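Local structure of prolyl 4-hydroxylase (6IUQ) at residues Y9-L20 against C43-E54; L127-S135 against I229-N237. The protein probably hydroxylates proline residues at C4 with 2-oxoglutarate and oxygen as cosubstrates, at an iron(II) centre in a double-stranded beta-helix core. All coordinates share one frame; numbering follows the deposited sequence.

Contact 1 of 2, residues Y9-L20 against C43-E54; sequences YKESFTRDYERL and CFGHGWASALLE
The N-terminal segment 9-20 passes over the first turns of helix 46-61, which flanks the beta core, and Phe-13 lands on Gly-47 and Ala-51 at the middle of the crossing. Gly-47, having no side chain, lets Phe-13 CB come within 3.3 Å of Gly-47 C, and the CB of Ala-51 sits over the centre of the Phe-13 ring, 8° off its normal, in a CH-pi contact. With CG of Phe-13 set between its backbone N and carbonyl carbon (chi1 72°), the ring lies over Ala-51, while the Tyr-9 ring meets the same methyl obliquely. Farther along, the indole of Trp-48 is sandwiched: the backbone from Thr-14 to Asp-16 covers one face, with Arg-15 CA 4.2 Å from the centroid of the five-membered ring, and Phe-44 lies against the opposite face.

Polar groups hold both flanks. Lys-10 N is shared by the two oxygens of Glu-54, each through its syn lone pair, at 3.1 Å from OE1 and 2.9 Å from OE2. His-46 ND1 donates within its ring plane to Glu-11 OE1 (3.1 Å), almost straight at 178°; its NE2 bonds Glu-176. At the other end Arg-19 NE reaches Cys-43 O (2.9 Å) from above the carbonyl plane, its guanidinium lies flat over Gly-45 CA, and NH2 goes to Asp-42 O. Water 1 bridges Glu-11 O and Gly-47 O.

An imidazole bonded through both nitrogens to carboxylates is probably biased toward its protonated form, which would strengthen the Glu-11 link electrostatically.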
loop_
_atom_site.group_PDB
_atom_site.type_symbol
_atom_site.label_atom_id
_atom_site.label_comp_id
_atom_site.label_asym_id
_atom_site.label_seq_id
_atom_site.Cartn_x
_atom_site.Cartn_y
_atom_site.Cartn_z
ATOM N N TYR A 9 10.404 -25.445 -12.301
ATOM C CA TYR A 9 9.787 -24.949 -11.081
ATOM C C TYR A 9 9.636 -26.075 -10.075
ATOM O O TYR A 9 9.373 -27.216 -10.446
ATOM C CB TYR A 9 8.428 -24.306 -11.398
ATOM C CG TYR A 9 8.554 -23.108 -12.315
ATOM C CD1 TYR A 9 8.816 -21.843 -11.804
ATOM C CD2 TYR A 9 8.444 -23.245 -13.699
ATOM C CE1 TYR A 9 8.956 -20.748 -12.638
ATOM C CE2 TYR A 9 8.586 -22.148 -14.543
ATOM C CZ TYR A 9 8.840 -20.907 -14.003
ATOM O OH TYR A 9 8.969 -19.811 -14.827
ATOM N N LYS A 10 9.792 -25.742 -8.799
ATOM C CA LYS A 10 9.723 -26.736 -7.730
ATOM C C LYS A 10 8.356 -27.411 -7.602
ATOM O O LYS A 10 8.231 -28.455 -6.958
ATOM C CB LYS A 10 10.095 -26.089 -6.395
ATOM C CG LYS A 10 11.432 -26.547 -5.840
ATOM C CD LYS A 10 11.280 -27.786 -4.955
ATOM C CE LYS A 10 10.586 -27.462 -3.637
ATOM N NZ LYS A 10 10.268 -28.690 -2.852
ATOM N N GLU A 11 7.338 -26.815 -8.210
ATOM C CA GLU A 11 5.973 -27.301 -8.056
ATOM C C GLU A 11 5.157 -27.027 -9.313
ATOM O O GLU A 11 5.365 -26.030 -9.993
ATOM C CB GLU A 11 5.323 -26.645 -6.838
ATOM C CG GLU A 11 3.832 -26.894 -6.702
ATOM C CD GLU A 11 3.261 -26.277 -5.438
ATOM O OE1 GLU A 11 2.024 -26.017 -5.386
ATOM O OE2 GLU A 11 4.059 -26.060 -4.498
ATOM N N SER A 12 4.233 -27.917 -9.632
ATOM C CA SER A 12 3.425 -27.723 -10.814
ATOM C C SER A 12 2.458 -26.564 -10.560
ATOM O O SER A 12 2.024 -26.360 -9.431
ATOM C CB SER A 12 2.687 -29.013 -11.175
ATOM O OG SER A 12 1.526 -29.170 -10.390
ATOM N N PHE A 13 2.143 -25.788 -11.590
ATOM C CA PHE A 13 1.229 -24.664 -11.401
ATOM C C PHE A 13 0.457 -24.310 -12.659
ATOM O O PHE A 13 0.802 -24.726 -13.756
ATOM C CB PHE A 13 1.990 -23.430 -10.919
ATOM C CG PHE A 13 2.850 -22.804 -11.978
ATOM C CD1 PHE A 13 4.108 -23.313 -12.253
ATOM C CD2 PHE A 13 2.400 -21.698 -12.693
ATOM C CE1 PHE A 13 4.906 -22.736 -13.233
ATOM C CE2 PHE A 13 3.188 -21.108 -13.667
ATOM C CZ PHE A 13 4.446 -21.626 -13.943
ATOM N N THR A 14 -0.585 -23.515 -12.478
ATOM C CA THR A 14 -1.368 -23.007 -13.591
ATOM C C THR A 14 -1.387 -21.489 -13.571
ATOM O O THR A 14 -1.785 -20.880 -12.574
ATOM C CB THR A 14 -2.825 -23.505 -13.541
ATOM O OG1 THR A 14 -2.842 -24.909 -13.265
ATOM C CG2 THR A 14 -3.505 -23.244 -14.865
ATOM N N ARG A 15 -0.944 -20.878 -14.662
ATOM C CA ARG A 15 -1.131 -19.453 -14.845
ATOM C C ARG A 15 -2.633 -19.225 -15.000
ATOM O O ARG A 15 -3.156 -19.292 -16.107
ATOM C CB ARG A 15 -0.360 -18.959 -16.062
ATOM C CG ARG A 15 -0.387 -17.470 -16.265
ATOM C CD ARG A 15 0.351 -17.129 -17.539
ATOM N NE ARG A 15 1.755 -17.544 -17.498
ATOM C CZ ARG A 15 2.553 -17.544 -18.563
ATOM N NH1 ARG A 15 2.076 -17.179 -19.751
ATOM N NH2 ARG A 15 3.818 -17.924 -18.450
ATOM N N ASP A 16 -3.321 -18.975 -13.887
ATOM C CA ASP A 16 -4.788 -19.022 -13.867
ATOM C C ASP A 16 -5.435 -17.635 -13.798
ATOM O O ASP A 16 -5.883 -17.200 -12.729
ATOM C CB ASP A 16 -5.279 -19.883 -12.688
ATOM C CG ASP A 16 -6.699 -20.419 -12.904
ATOM O OD1 ASP A 16 -7.415 -19.876 -13.784
ATOM O OD2 ASP A 16 -7.101 -21.377 -12.198
ATOM N N TYR A 17 -5.505 -16.979 -14.956
ATOM C CA TYR A 17 -6.036 -15.628 -15.085
ATOM C C TYR A 17 -7.463 -15.475 -14.613
ATOM O O TYR A 17 -7.813 -14.458 -14.041
ATOM C CB TYR A 17 -5.991 -15.169 -16.537
ATOM C CG TYR A 17 -4.623 -14.992 -17.145
ATOM C CD1 TYR A 17 -3.683 -14.142 -16.566
ATOM C CD2 TYR A 17 -4.288 -15.641 -18.335
ATOM C CE1 TYR A 17 -2.434 -13.962 -17.149
ATOM C CE2 TYR A 17 -3.047 -15.463 -18.926
ATOM C CZ TYR A 17 -2.127 -14.616 -18.329
ATOM O OH TYR A 17 -0.893 -14.439 -18.912
ATOM N N GLU A 18 -8.295 -16.467 -14.896
ATOM C CA GLU A 18 -9.692 -16.425 -14.490
ATOM C C GLU A 18 -9.852 -16.482 -12.970
ATOM O O GLU A 18 -10.706 -15.799 -12.408
ATOM C CB GLU A 18 -10.469 -17.570 -15.150
ATOM C CG GLU A 18 -11.812 -17.846 -14.490
ATOM C CD GLU A 18 -12.767 -18.628 -15.373
ATOM O OE1 GLU A 18 -12.311 -19.209 -16.386
ATOM O OE2 GLU A 18 -13.977 -18.651 -15.049
ATOM N N ARG A 19 -9.037 -17.294 -12.304
ATOM C CA ARG A 19 -9.031 -17.323 -10.842
ATOM C C ARG A 19 -8.761 -15.905 -10.318
ATOM O O ARG A 19 -9.479 -15.400 -9.452
ATOM C CB ARG A 19 -7.982 -18.313 -10.313
ATOM C CG ARG A 19 -7.835 -18.321 -8.799
ATOM C CD ARG A 19 -6.607 -19.101 -8.326
ATOM N NE ARG A 19 -6.543 -19.146 -6.861
ATOM C CZ ARG A 19 -6.447 -20.266 -6.148
ATOM N NH1 ARG A 19 -6.390 -21.441 -6.759
ATOM N NH2 ARG A 19 -6.409 -20.212 -4.825
ATOM N N LEU A 20 -7.743 -15.258 -10.884
ATOM C CA LEU A 20 -7.353 -13.919 -10.473
ATOM C C LEU A 20 -8.506 -12.956 -10.671
ATOM O O LEU A 20 -8.887 -12.225 -9.753
ATOM C CB LEU A 20 -6.128 -13.467 -11.254
ATOM C CG LEU A 20 -5.575 -12.085 -10.945
ATOM C CD1 LEU A 20 -5.506 -11.846 -9.433
ATOM C CD2 LEU A 20 -4.200 -11.945 -11.592
ATOM N N CYS A 43 -4.798 -15.960 -3.213
ATOM C CA CYS A 43 -5.330 -15.293 -4.387
ATOM C C CYS A 43 -4.883 -15.977 -5.695
ATOM O O CYS A 43 -5.720 -16.346 -6.505
ATOM C CB CYS A 43 -4.913 -13.816 -4.342
ATOM S SG CYS A 43 -5.527 -12.804 -5.690
ATOM N N PHE A 44 -3.581 -16.175 -5.892
ATOM C CA PHE A 44 -3.088 -16.770 -7.134
ATOM C C PHE A 44 -3.124 -18.295 -7.100
ATOM O O PHE A 44 -3.155 -18.947 -8.148
ATOM C CB PHE A 44 -1.654 -16.306 -7.438
ATOM C CG PHE A 44 -1.554 -14.863 -7.842
ATOM C CD1 PHE A 44 -1.597 -13.858 -6.889
ATOM C CD2 PHE A 44 -1.428 -14.511 -9.183
ATOM C CE1 PHE A 44 -1.517 -12.501 -7.266
ATOM C CE2 PHE A 44 -1.342 -13.159 -9.580
ATOM C CZ PHE A 44 -1.388 -12.155 -8.618
ATOM N N GLY A 45 -3.122 -18.859 -5.896
ATOM C CA GLY A 45 -2.967 -20.292 -5.735
ATOM C C GLY A 45 -1.511 -20.579 -5.423
ATOM O O GLY A 45 -0.613 -19.826 -5.817
ATOM N N HIS A 46 -1.268 -21.672 -4.722
ATOM C CA HIS A 46 0.043 -21.923 -4.158
ATOM C C HIS A 46 1.124 -22.184 -5.199
ATOM O O HIS A 46 2.259 -21.717 -5.053
ATOM C CB HIS A 46 -0.020 -23.103 -3.182
ATOM C CG HIS A 46 1.266 -23.338 -2.460
ATOM N ND1 HIS A 46 2.222 -24.218 -2.915
ATOM C CD2 HIS A 46 1.781 -22.757 -1.351
ATOM C CE1 HIS A 46 3.261 -24.193 -2.098
ATOM N NE2 HIS A 46 3.019 -23.314 -1.142
ATOM N N GLY A 47 0.788 -22.931 -6.244
ATOM C CA GLY A 47 1.766 -23.241 -7.275
ATOM C C GLY A 47 2.211 -21.975 -7.978
ATOM O O GLY A 47 3.405 -21.702 -8.102
ATOM N N TRP A 48 1.235 -21.187 -8.414
ATOM C CA TRP A 48 1.492 -19.965 -9.172
ATOM C C TRP A 48 2.275 -18.944 -8.331
ATOM O O TRP A 48 3.282 -18.404 -8.793
ATOM C CB TRP A 48 0.166 -19.390 -9.679
ATOM C CG TRP A 48 0.279 -18.297 -10.713
ATOM C CD1 TRP A 48 1.409 -17.870 -11.352
ATOM C CD2 TRP A 48 -0.795 -17.478 -11.202
ATOM N NE1 TRP A 48 1.101 -16.836 -12.216
ATOM C CE2 TRP A 48 -0.244 -16.575 -12.133
ATOM C CE3 TRP A 48 -2.167 -17.417 -10.934
ATOM C CZ2 TRP A 48 -1.017 -15.632 -12.804
ATOM C CZ3 TRP A 48 -2.929 -16.483 -11.590
ATOM C CH2 TRP A 48 -2.355 -15.598 -12.515
ATOM N N ALA A 49 1.842 -18.703 -7.097
ATOM C CA ALA A 49 2.617 -17.876 -6.169
ATOM C C ALA A 49 4.049 -18.388 -5.963
ATOM O O ALA A 49 4.994 -17.595 -5.920
ATOM C CB ALA A 49 1.909 -17.773 -4.830
ATOM N N SER A 50 4.221 -19.700 -5.839
ATOM C CA SER A 50 5.565 -20.276 -5.711
ATOM C C SER A 50 6.441 -20.013 -6.930
ATOM O O SER A 50 7.632 -19.699 -6.804
ATOM C CB SER A 50 5.496 -21.791 -5.480
ATOM O OG SER A 50 4.985 -22.094 -4.199
ATOM N N ALA A 51 5.854 -20.190 -8.109
ATOM C CA ALA A 51 6.537 -19.906 -9.369
ATOM C C ALA A 51 7.062 -18.464 -9.439
ATOM O O ALA A 51 8.197 -18.236 -9.842
ATOM C CB ALA A 51 5.610 -20.179 -10.524
ATOM N N LEU A 52 6.235 -17.498 -9.045
ATOM C CA LEU A 52 6.620 -16.085 -9.082
ATOM C C LEU A 52 7.776 -15.838 -8.106
ATOM O O LEU A 52 8.731 -15.122 -8.435
ATOM C CB LEU A 52 5.417 -15.183 -8.751
ATOM C CG LEU A 52 4.283 -15.139 -9.798
ATOM C CD1 LEU A 52 3.002 -14.530 -9.234
ATOM C CD2 LEU A 52 4.722 -14.383 -11.029
ATOM N N LEU A 53 7.692 -16.454 -6.921
ATOM C CA LEU A 53 8.741 -16.344 -5.897
ATOM C C LEU A 53 10.068 -16.919 -6.398
ATOM O O LEU A 53 11.117 -16.309 -6.207
ATOM C CB LEU A 53 8.321 -17.054 -4.586
ATOM C CG LEU A 53 9.342 -17.150 -3.437
ATOM C CD1 LEU A 53 9.848 -15.777 -2.998
ATOM C CD2 LEU A 53 8.789 -17.932 -2.232
ATOM N N GLU A 54 10.020 -18.084 -7.041
ATOM C CA GLU A 54 11.230 -18.696 -7.590
ATOM C C GLU A 54 11.916 -17.745 -8.568
ATOM O O GLU A 54 13.127 -17.522 -8.479
ATOM C CB GLU A 54 10.913 -20.038 -8.265
ATOM C CG GLU A 54 10.589 -21.157 -7.265
ATOM C CD GLU A 54 10.312 -22.515 -7.923
ATOM O OE1 GLU A 54 11.198 -23.010 -8.660
ATOM O OE2 GLU A 54 9.217 -23.096 -7.677
HETATM O O HOH W 1 5.601 -23.342 -9.040
HETATM O O HOH W 2 6.489 -24.891 -3.733
HETATM O O HOH W 3 -3.411 -21.318 -9.827
#

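Contact 2 of 2, residues L127-S135 against I229-N237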
loop_
_atom_site.group_PDB
_atom_site.type_symbol
_atom_site.label_atom_id
_atom_site.label_comp_id
_atom_site.label_asym_id
_atom_site.label_seq_id
_atom_site.Cartn_x
_atom_site.Cartn_y
_atom_site.Cartn_z
ATOM N N LEU A 127 -15.290 -0.311 -10.207
ATOM C CA LEU A 127 -15.012 1.044 -9.719
ATOM C C LEU A 127 -14.599 2.016 -10.821
ATOM O O LEU A 127 -13.494 2.556 -10.792
ATOM C CB LEU A 127 -13.923 1.003 -8.655
ATOM C CG LEU A 127 -14.234 0.118 -7.449
ATOM C CD1 LEU A 127 -12.993 -0.112 -6.640
ATOM C CD2 LEU A 127 -15.326 0.735 -6.600
ATOM N N PRO A 128 -15.502 2.274 -11.782
ATOM C CA PRO A 128 -15.186 3.135 -12.931
ATOM C C PRO A 128 -14.748 4.534 -12.512
ATOM O O PRO A 128 -14.012 5.191 -13.237
ATOM C CB PRO A 128 -16.510 3.213 -13.708
ATOM C CG PRO A 128 -17.413 2.198 -13.119
ATOM C CD PRO A 128 -16.919 1.873 -11.745
ATOM N N GLN A 129 -15.201 4.988 -11.351
ATOM C CA GLN A 129 -14.927 6.357 -10.938
ATOM C C GLN A 129 -13.441 6.624 -10.669
ATOM O O GLN A 129 -13.022 7.783 -10.664
ATOM C CB GLN A 129 -15.757 6.721 -9.703
ATOM C CG GLN A 129 -15.554 5.852 -8.469
ATOM C CD GLN A 129 -16.485 4.637 -8.438
ATOM O OE1 GLN A 129 -16.869 4.096 -9.474
ATOM N NE2 GLN A 129 -16.854 4.219 -7.245
ATOM N N TYR A 130 -12.644 5.575 -10.456
ATOM C CA TYR A 130 -11.223 5.768 -10.149
ATOM C C TYR A 130 -10.431 6.129 -11.403
ATOM O O TYR A 130 -9.305 6.622 -11.309
ATOM C CB TYR A 130 -10.592 4.520 -9.522
ATOM C CG TYR A 130 -11.078 4.134 -8.141
ATOM C CD1 TYR A 130 -12.068 4.863 -7.470
ATOM C CD2 TYR A 130 -10.519 3.032 -7.496
ATOM C CE1 TYR A 130 -12.499 4.480 -6.214
ATOM C CE2 TYR A 130 -10.960 2.636 -6.250
ATOM C CZ TYR A 130 -11.940 3.357 -5.619
ATOM O OH TYR A 130 -12.339 2.945 -4.380
ATOM N N ASP A 131 -11.006 5.833 -12.562
ATOM C CA ASP A 131 -10.412 6.211 -13.839
ATOM C C ASP A 131 -9.015 5.627 -14.027
ATOM O O ASP A 131 -8.081 6.342 -14.386
ATOM C CB ASP A 131 -10.348 7.731 -13.952
ATOM C CG ASP A 131 -10.288 8.202 -15.383
ATOM O OD1 ASP A 131 -10.282 7.337 -16.291
ATOM O OD2 ASP A 131 -10.236 9.438 -15.596
ATOM N N LEU A 132 -8.869 4.330 -13.777
ATOM C CA LEU A 132 -7.561 3.691 -13.864
ATOM C C LEU A 132 -7.116 3.556 -15.324
ATOM O O LEU A 132 -7.931 3.513 -16.241
ATOM C CB LEU A 132 -7.586 2.322 -13.170
ATOM C CG LEU A 132 -7.944 2.354 -11.684
ATOM C CD1 LEU A 132 -8.039 0.948 -11.125
ATOM C CD2 LEU A 132 -6.960 3.214 -10.861
ATOM N N GLN A 133 -5.810 3.491 -15.526
ATOM C CA GLN A 133 -5.251 3.531 -16.859
ATOM C C GLN A 133 -4.610 2.211 -17.285
ATOM O O GLN A 133 -3.876 1.582 -16.520
ATOM C CB GLN A 133 -4.220 4.651 -16.941
ATOM C CG GLN A 133 -4.724 6.040 -16.522
ATOM C CD GLN A 133 -5.630 6.652 -17.554
ATOM O OE1 GLN A 133 -6.847 6.723 -17.370
ATOM N NE2 GLN A 133 -5.049 7.083 -18.664
ATOM N N PHE A 134 -4.871 1.815 -18.528
ATOM C CA PHE A 134 -4.340 0.582 -19.073
ATOM C C PHE A 134 -2.942 0.721 -19.678
ATOM O O PHE A 134 -2.231 -0.271 -19.874
ATOM C CB PHE A 134 -5.306 0.038 -20.103
ATOM C CG PHE A 134 -6.522 -0.610 -19.500
ATOM C CD1 PHE A 134 -7.654 0.133 -19.219
ATOM C CD2 PHE A 134 -6.529 -1.968 -19.214
ATOM C CE1 PHE A 134 -8.786 -0.465 -18.671
ATOM C CE2 PHE A 134 -7.657 -2.574 -18.661
ATOM C CZ PHE A 134 -8.784 -1.826 -18.386
ATOM N N SER A 135 -2.531 1.948 -19.953
ATOM C CA SER A 135 -1.241 2.167 -20.582
ATOM C C SER A 135 -0.130 1.628 -19.689
ATOM O O SER A 135 -0.235 1.680 -18.466
ATOM C CB SER A 135 -1.034 3.657 -20.885
ATOM O OG SER A 135 0.333 3.917 -21.157
ATOM N N ILE A 229 2.235 -3.861 -7.113
ATOM C CA ILE A 229 1.699 -3.264 -8.326
ATOM C C ILE A 229 0.941 -1.990 -7.961
ATOM O O ILE A 229 0.094 -1.991 -7.054
ATOM C CB ILE A 229 0.748 -4.227 -9.068
ATOM C CG1 ILE A 229 1.464 -5.522 -9.443
ATOM C CG2 ILE A 229 0.180 -3.573 -10.304
ATOM C CD1 ILE A 229 0.516 -6.613 -9.959
ATOM N N TRP A 230 1.264 -0.895 -8.624
ATOM C CA TRP A 230 0.536 0.342 -8.423
ATOM C C TRP A 230 -0.233 0.673 -9.669
ATOM O O TRP A 230 0.312 0.633 -10.762
ATOM C CB TRP A 230 1.471 1.493 -8.083
ATOM C CG TRP A 230 1.885 1.544 -6.655
ATOM C CD1 TRP A 230 1.101 1.871 -5.585
ATOM C CD2 TRP A 230 3.189 1.298 -6.138
ATOM N NE1 TRP A 230 1.832 1.817 -4.421
ATOM C CE2 TRP A 230 3.123 1.480 -4.733
ATOM C CE3 TRP A 230 4.414 0.932 -6.721
ATOM C CZ2 TRP A 230 4.233 1.308 -3.898
ATOM C CZ3 TRP A 230 5.525 0.758 -5.885
ATOM C CH2 TRP A 230 5.420 0.952 -4.485
ATOM N N LEU A 231 -1.504 1.013 -9.504
ATOM C CA LEU A 231 -2.319 1.443 -10.628
ATOM C C LEU A 231 -2.590 2.939 -10.543
ATOM O O LEU A 231 -3.099 3.429 -9.526
ATOM C CB LEU A 231 -3.616 0.632 -10.653
ATOM C CG LEU A 231 -3.363 -0.880 -10.759
ATOM C CD1 LEU A 231 -4.642 -1.645 -10.955
ATOM C CD2 LEU A 231 -2.334 -1.217 -11.878
ATOM N N ASP A 232 -2.237 3.684 -11.589
ATOM C CA ASP A 232 -2.460 5.138 -11.571
ATOM C C ASP A 232 -3.897 5.541 -11.901
ATOM O O ASP A 232 -4.592 4.852 -12.631
ATOM C CB ASP A 232 -1.526 5.854 -12.543
ATOM C CG ASP A 232 -0.063 5.709 -12.176
ATOM O OD1 ASP A 232 0.272 5.303 -11.024
ATOM O OD2 ASP A 232 0.763 6.023 -13.061
ATOM N N GLY A 233 -4.330 6.675 -11.357
ATOM C CA GLY A 233 -5.641 7.213 -11.658
ATOM C C GLY A 233 -5.511 8.578 -12.311
ATOM O O GLY A 233 -4.664 9.388 -11.915
ATOM N N ALA A 234 -6.351 8.847 -13.305
ATOM C CA ALA A 234 -6.283 10.111 -14.031
ATOM C C ALA A 234 -6.722 11.322 -13.181
ATOM O O ALA A 234 -6.354 12.457 -13.479
ATOM C CB ALA A 234 -7.134 10.024 -15.302
ATOM N N LYS A 235 -7.505 11.081 -12.133
ATOM C CA LYS A 235 -8.143 12.168 -11.379
ATOM C C LYS A 235 -7.588 12.335 -9.981
ATOM O O LYS A 235 -8.189 13.015 -9.148
ATOM C CB LYS A 235 -9.647 11.941 -11.270
ATOM C CG LYS A 235 -10.382 12.013 -12.594
ATOM C CD LYS A 235 -11.884 12.043 -12.361
ATOM C CE LYS A 235 -12.328 10.857 -11.515
ATOM N NZ LYS A 235 -13.810 10.809 -11.323
ATOM N N VAL A 236 -6.446 11.715 -9.719
ATOM C CA VAL A 236 -5.879 11.755 -8.386
ATOM C C VAL A 236 -5.245 13.133 -8.118
ATOM O O VAL A 236 -4.821 13.826 -9.041
ATOM C CB VAL A 236 -4.862 10.602 -8.192
ATOM C CG1 VAL A 236 -3.491 10.983 -8.734
ATOM C CG2 VAL A 236 -4.768 10.239 -6.751
ATOM N N ASN A 237 -5.219 13.525 -6.848
ATOM C CA ASN A 237 -4.708 14.827 -6.404
ATOM C C ASN A 237 -5.453 16.022 -7.029
ATOM O O ASN A 237 -4.879 17.074 -7.260
ATOM C CB ASN A 237 -3.204 14.911 -6.665
ATOM C CG ASN A 237 -2.420 13.955 -5.771
ATOM O OD1 ASN A 237 -2.772 13.760 -4.613
ATOM N ND2 ASN A 237 -1.365 13.355 -6.305
HETATM O O HOH W 4 -8.113 8.667 -10.160
#
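The side chains of Asp-131 and Lys-235 cross at about a right angle where the loop following helix 118-126 meets the turn at the end of strand 224-232. The carboxylate of Asp-131, its CG swung opposite the backbone N (chi1 -157°), lies beside Ala-234, with OD2 3.2 Å from the Ala-234 methyl. Lys-235 passes this group with its aliphatic part, CG being 4.0 Å from Asp-131 OD2, and then bends at chi3 (-55°), which carries the amine to the carbonyl of Gln-129. That bond, Lys-235 NZ to Gln-129 O, is weak at 3.2 Å, and NZ stays 5.7 Å from Asp-131 OD2, too far for a salt bridge.

Leu-132 lies on a different side of the contact. Its CD2 branch rests 3.4 Å from Asp-232 O and grazes Leu-231 CB, while the same side chain also packs against Leu-123 and Thr-124 of helix 118-126. Tyr-130 is directed away from the turn: one ring face lies over Leu-127 CB, Lys-167 makes a cation-pi contact, and the hydroxyl bonds Asp-33 and Gln-209.

Between these side chains the backbones form a single beta bridge, Leu-132 with Gly-233. Ala-234 N donates to Asp-131 O at 3.2 Å and 163°, whereas Gln-133 N makes only a weak bond to Asp-232 O, which also receives a CA-H contact from Leu-132. Water 4 donates to Tyr-130 O and accepts from Lys-235 N, linking the 3-10 segment 128-130 to the type I turn from Gly-233 to Val-236.

One firm main-chain bond, two weak bonds and a bridging water make the polar part of the contact, with Leu-132 adding apolar packing; the lysine and aspartate charges, not in contact, probably still attract each other moderately.

In the fold
From the N terminus, contact 1 comes first: it folds residues 9-20 back over helix 46-61, closing a short loop that holds the end of helix 17-23, helix 26-35 and strand 37-40, an outermost strand of the large sheet. Contact 2 opens only later. It closes a longer, helix-free excursion of strands and loops by tying the loop behind helix 118-126 to the end of strand 224-232. The two follow in series, neither nested nor crossed, with centres about 27 Å apart. Helix 118-126 receives side chains from both. The side chain of Asp-232 is about 13 Å from the iron, and Trp-230 NE1 in the same strand bonds Asp-158, an iron ligand with His-156 and His-215.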